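Local coordinates for protein lectin CEL-I, N-acetyl-D-galactosamine-specific C-type (Cucumaria echinata, PDB 4WQQ) that binds carbohydrate in a calcium-dependent manner as a C-type lectin, specific for N-acetylgalactosamine in its natural form and re-engineered here to recognise mannose, at residues E9-D13 with H14-F18; W25-A28 with H29-V33. The protein carries 3 engineered substitutions. All blocks are in the same frame, centred on the assembly; numbering follows the deposited sequence.

Contact 1. Residues E9-D13 with H14-F18; sequences EAEGD and HCYRF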
# COMPACT_ATOMS: atom_id res chain seq x y z
N GLU A 9 0.49 -5.57 -9.25
CA GLU A 9 1.33 -4.85 -10.21
C GLU A 9 1.10 -3.36 -10.11
O GLU A 9 -0.03 -2.90 -10.00
CB GLU A 9 0.99 -5.25 -11.66
CG GLU A 9 0.97 -6.73 -11.97
CD GLU A 9 2.29 -7.41 -11.74
OE1 GLU A 9 2.33 -8.35 -10.94
OE2 GLU A 9 3.30 -6.99 -12.32
N ALA A 10 2.18 -2.60 -10.24
CA ALA A 10 2.09 -1.15 -10.14
C ALA A 10 1.90 -0.53 -11.49
O ALA A 10 2.58 -0.92 -12.48
CB ALA A 10 3.31 -0.59 -9.48
N GLU A 11 1.00 0.41 -11.55
CA GLU A 11 0.80 1.29 -12.75
C GLU A 11 0.20 2.61 -12.32
O GLU A 11 -0.89 2.70 -11.70
CB GLU A 11 0.02 0.58 -13.81
CG GLU A 11 -0.66 1.44 -14.84
CD GLU A 11 0.29 1.93 -15.92
OE1 GLU A 11 1.42 1.41 -16.02
OE2 GLU A 11 -0.14 2.84 -16.66
N GLY A 12 0.88 3.71 -12.63
CA GLY A 12 0.49 5.01 -12.04
C GLY A 12 0.42 5.05 -10.52
O GLY A 12 1.28 4.45 -9.85
N ASP A 13 -0.56 5.73 -9.92
CA ASP A 13 -0.64 5.72 -8.48
C ASP A 13 -1.54 4.61 -7.98
O ASP A 13 -2.20 4.79 -6.95
CB ASP A 13 -1.07 7.06 -7.87
CG ASP A 13 0.04 8.16 -8.01
OD1 ASP A 13 1.21 7.84 -8.36
OD2 ASP A 13 -0.26 9.33 -7.71
N HIS A 14 -1.55 3.48 -8.68
CA HIS A 14 -2.47 2.37 -8.34
C HIS A 14 -1.74 1.06 -8.42
O HIS A 14 -0.61 1.01 -8.96
CB HIS A 14 -3.75 2.31 -9.26
CG HIS A 14 -4.64 3.49 -9.13
ND1 HIS A 14 -5.50 3.68 -8.08
CD2 HIS A 14 -4.85 4.51 -9.99
CE1 HIS A 14 -6.18 4.81 -8.27
NE2 HIS A 14 -5.76 5.35 -9.40
N CYS A 15 -2.33 0.02 -7.83
CA CYS A 15 -1.91 -1.33 -7.98
C CYS A 15 -3.06 -2.14 -8.52
O CYS A 15 -4.22 -1.79 -8.28
CB CYS A 15 -1.41 -1.97 -6.67
SG CYS A 15 -0.18 -1.00 -5.78
N TYR A 16 -2.74 -3.14 -9.28
CA TYR A 16 -3.71 -3.98 -9.99
C TYR A 16 -3.41 -5.46 -9.76
O TYR A 16 -2.24 -5.90 -9.62
CB TYR A 16 -3.73 -3.66 -11.53
CG TYR A 16 -4.05 -2.23 -11.84
CD1 TYR A 16 -3.06 -1.27 -11.79
CD2 TYR A 16 -5.29 -1.83 -12.22
CE1 TYR A 16 -3.34 0.05 -12.05
CE2 TYR A 16 -5.58 -0.50 -12.53
CZ TYR A 16 -4.60 0.44 -12.43
OH TYR A 16 -4.81 1.79 -12.70
N ARG A 17 -4.45 -6.30 -9.72
CA ARG A 17 -4.30 -7.72 -9.62
C ARG A 17 -5.38 -8.44 -10.40
O ARG A 17 -6.57 -8.24 -10.17
CB ARG A 17 -4.30 -8.20 -8.19
CG ARG A 17 -3.96 -9.68 -8.01
CD ARG A 17 -3.58 -9.95 -6.57
NE ARG A 17 -3.42 -11.37 -6.35
CZ ARG A 17 -3.22 -11.94 -5.16
NH1 ARG A 17 -3.16 -11.19 -4.07
NH2 ARG A 17 -3.12 -13.27 -5.10
N PHE A 18 -4.94 -9.28 -11.33
CA PHE A 18 -5.81 -10.11 -12.08
C PHE A 18 -6.01 -11.49 -11.47
O PHE A 18 -5.04 -12.13 -11.05
CB PHE A 18 -5.23 -10.27 -13.50
CG PHE A 18 -5.99 -11.25 -14.34
CD1 PHE A 18 -7.31 -11.01 -14.66
CD2 PHE A 18 -5.40 -12.47 -14.74
CE1 PHE A 18 -8.06 -11.90 -15.38
CE2 PHE A 18 -6.15 -13.37 -15.49
CZ PHE A 18 -7.47 -13.13 -15.79
O HOH W 1 -3.13 3.61 -13.53

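Contact 2. Residues W25-A28 with H29-V33; sequences WENA and HHECV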
# COMPACT_ATOMS: atom_id res chain seq x y z
N TRP A 25 -20.31 -11.23 -11.41
CA TRP A 25 -19.90 -9.88 -11.12
C TRP A 25 -19.99 -9.62 -9.60
O TRP A 25 -19.08 -9.05 -9.02
CB TRP A 25 -20.71 -8.85 -11.85
CG TRP A 25 -20.26 -7.42 -11.69
CD1 TRP A 25 -19.41 -6.73 -12.50
CD2 TRP A 25 -20.65 -6.51 -10.66
NE1 TRP A 25 -19.24 -5.47 -12.03
CE2 TRP A 25 -20.01 -5.30 -10.91
CE3 TRP A 25 -21.50 -6.59 -9.56
CZ2 TRP A 25 -20.20 -4.16 -10.09
CZ3 TRP A 25 -21.70 -5.46 -8.78
CH2 TRP A 25 -21.08 -4.28 -9.06
N GLU A 26 -21.10 -10.06 -9.01
CA GLU A 26 -21.33 -9.84 -7.57
C GLU A 26 -20.24 -10.51 -6.77
O GLU A 26 -19.68 -9.91 -5.84
CB GLU A 26 -22.70 -10.41 -7.19
CG GLU A 26 -23.49 -9.48 -6.32
CD GLU A 26 -23.41 -9.84 -4.87
OE1 GLU A 26 -24.46 -10.27 -4.32
OE2 GLU A 26 -22.29 -9.68 -4.30
N ASN A 27 -19.86 -11.73 -7.11
CA ASN A 27 -18.83 -12.38 -6.34
C ASN A 27 -17.44 -11.80 -6.62
O ASN A 27 -16.65 -11.66 -5.74
CB ASN A 27 -18.81 -13.86 -6.57
CG ASN A 27 -17.77 -14.55 -5.74
OD1 ASN A 27 -17.83 -14.52 -4.48
ND2 ASN A 27 -16.81 -15.13 -6.37
N ALA A 28 -17.18 -11.39 -7.89
CA ALA A 28 -15.93 -10.69 -8.18
C ALA A 28 -15.81 -9.38 -7.32
O ALA A 28 -14.74 -9.04 -6.83
CB ALA A 28 -15.85 -10.42 -9.65
N HIS A 29 -16.89 -8.62 -7.22
CA HIS A 29 -16.94 -7.39 -6.49
C HIS A 29 -16.57 -7.68 -5.03
O HIS A 29 -15.69 -7.02 -4.45
CB HIS A 29 -18.32 -6.79 -6.61
CG HIS A 29 -18.46 -5.46 -5.94
ND1 HIS A 29 -19.67 -4.89 -5.68
CD2 HIS A 29 -17.53 -4.54 -5.62
CE1 HIS A 29 -19.47 -3.71 -5.09
NE2 HIS A 29 -18.18 -3.48 -5.04
N HIS A 30 -17.28 -8.66 -4.45
CA HIS A 30 -16.97 -9.16 -3.11
C HIS A 30 -15.51 -9.55 -2.92
O HIS A 30 -14.89 -9.12 -1.95
CB HIS A 30 -17.91 -10.35 -2.78
CG HIS A 30 -17.52 -11.11 -1.55
ND1 HIS A 30 -17.92 -10.73 -0.28
CD2 HIS A 30 -16.75 -12.20 -1.39
CE1 HIS A 30 -17.41 -11.57 0.61
NE2 HIS A 30 -16.69 -12.46 -0.04
N GLU A 31 -14.94 -10.35 -3.82
CA GLU A 31 -13.60 -10.80 -3.69
C GLU A 31 -12.64 -9.63 -3.73
O GLU A 31 -11.75 -9.53 -2.90
CB GLU A 31 -13.24 -11.77 -4.83
CG GLU A 31 -13.80 -13.17 -4.63
CD GLU A 31 -13.24 -13.85 -3.40
OE1 GLU A 31 -14.01 -14.59 -2.77
OE2 GLU A 31 -12.06 -13.65 -3.07
N CYS A 32 -12.81 -8.72 -4.67
CA CYS A 32 -11.91 -7.54 -4.68
C CYS A 32 -11.94 -6.71 -3.41
O CYS A 32 -10.92 -6.32 -2.88
CB CYS A 32 -12.16 -6.57 -5.88
SG CYS A 32 -11.70 -7.26 -7.49
N VAL A 33 -13.14 -6.43 -2.92
CA VAL A 33 -13.28 -5.55 -1.78
C VAL A 33 -12.66 -6.20 -0.53
O VAL A 33 -12.18 -5.51 0.38
CB VAL A 33 -14.75 -5.14 -1.61
CG1 VAL A 33 -14.95 -4.39 -0.30
CG2 VAL A 33 -15.16 -4.21 -2.74
O HOH W 2 -16.22 -15.56 -2.67

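Contact 1. Residues E9-D13 with H14-F18
Tyr16 holds its CG beside its own backbone N and anti to the carbonyl carbon (chi1 -58°), which swings the ring back across the hairpin to Glu11, whose CG turns the other way, anti to the backbone N (chi1 159°). The ring edge therefore reaches the neighbouring strand: CE1 lies 3.8 Å from CB of Glu11, and the carbonyl oxygen of Glu11 sits in the ring plane, at the edge, 3.6 Å from the same CE1. The carboxylate of Glu11 leads away from the tyrosine. A water completes the arrangement, donating to Tyr16 OH at 2.6 Å and to Glu11 O.

Beneath these side chains runs an antiparallel beta hairpin closed by a type II' turn from Glu11 to His14, with Gly12 adopting the positive phi that this turn needs. Glu9 and Tyr16 form a hydrogen-bonded pair, Glu9 N to Tyr16 O at 2.8 Å, with the return bond Tyr16 N to Glu9 O also 2.8 Å. Glu11 and His14 form the next hydrogen-bonded pair, at the turn, with Glu11 N to His14 O at 3.1 Å. Its return bond is less regular: His14 N reaches Glu11 O at 3.2 Å from above the carbonyl plane. Between the two, Ala10 and Cys15 make a non-hydrogen-bonded pair on the other side of the sheet from Tyr16, and Cys15 CA makes a CA-H...O contact to Glu9 O of 3.2 Å.

Cys15 is disulfide-bonded to Cys4, which ties the N-terminal segment to the hairpin. Asp13, at the turn, accepts a hydrogen bond from the backbone N of Asn2 of the second subunit. On the Tyr16 face lies helix 52-65, where Glu54 bonds the tyrosine hydroxyl and Tyr57 meets its ring, while strand 14-23 pairs along its other edge with strand 132-140.

Contact 2. Residues W25-A28 with H29-V33
His29 and Ala28 have the most surface buried where two successive turns of helix 25-34 meet, an alpha helix of the C-type lectin domain; Asn27 comes next. The indole of Trp25 leans along the helix until it lies beside the imidazole of His29, one turn on. Both residues keep CG anti to the backbone N (chi1 -177° for His29), and their side chains run side by side in the same direction. His29 ND1 comes within 3.7 Å of Trp25 CH2, and the two rings meet obliquely, their planes 47° apart. His29 CB lies over one face of the indole, offset toward its rim. Trp25 is buried: its NE1 bonds to Ile74 O, and Tyr77 stacks on its ring.

Ala28 has no side chain beyond CB, and that methyl packs on Tyr134 of strand 132-140. Its carbonyl oxygen does the work within the helix, accepting Cys32 N at 2.9 Å. Cys32 SG also packs 3.6 Å from Ala28 O and goes on to a disulfide with Cys136, so this turn of helix is covalently joined to strand 132-140. Trp25 O takes His29 N in the same i to i+4 pattern.

On the more open side, Asn27 lies alongside Glu31, and its carbonyl accepts Glu31 N. Asn27 ND2 bonds back to Thr23 OG1 just ahead of the helix, which helps fix the rotation of the amide; ND2 lies by Glu31 CG, while OD1 approaches His30 CD2 obliquely and accepts from a water at 2.6 Å. That water's approach to Glu31 OE1 is implausibly short, its geometry doubtful. The amide and carboxylate planes are 59° apart, and Glu31 CG rests 3.4 Å from Asn27 O.

Overall arrangement
Contacts 1 and 2 lie in series along the chain, on the hairpin that includes strand 14-23 and on helix 25-34, which follows it. Their centres are 18 Å apart and they do not touch. Both are partly buried, and both reach strand 132-140: contact 1 through sheet pairing beside its disulfide to Cys4, contact 2 by the Cys32-Cys136 disulfide. Contact 1 sits at the dimer side of the fold, where its turn meets the second subunit; no other chain touches contact 2, whose Trp25 side chain lies among aromatic neighbours and is about 11 Å from a bound calcium ion. Cross-strand backbone bonds dominate the first, i to i+4 bonds the second.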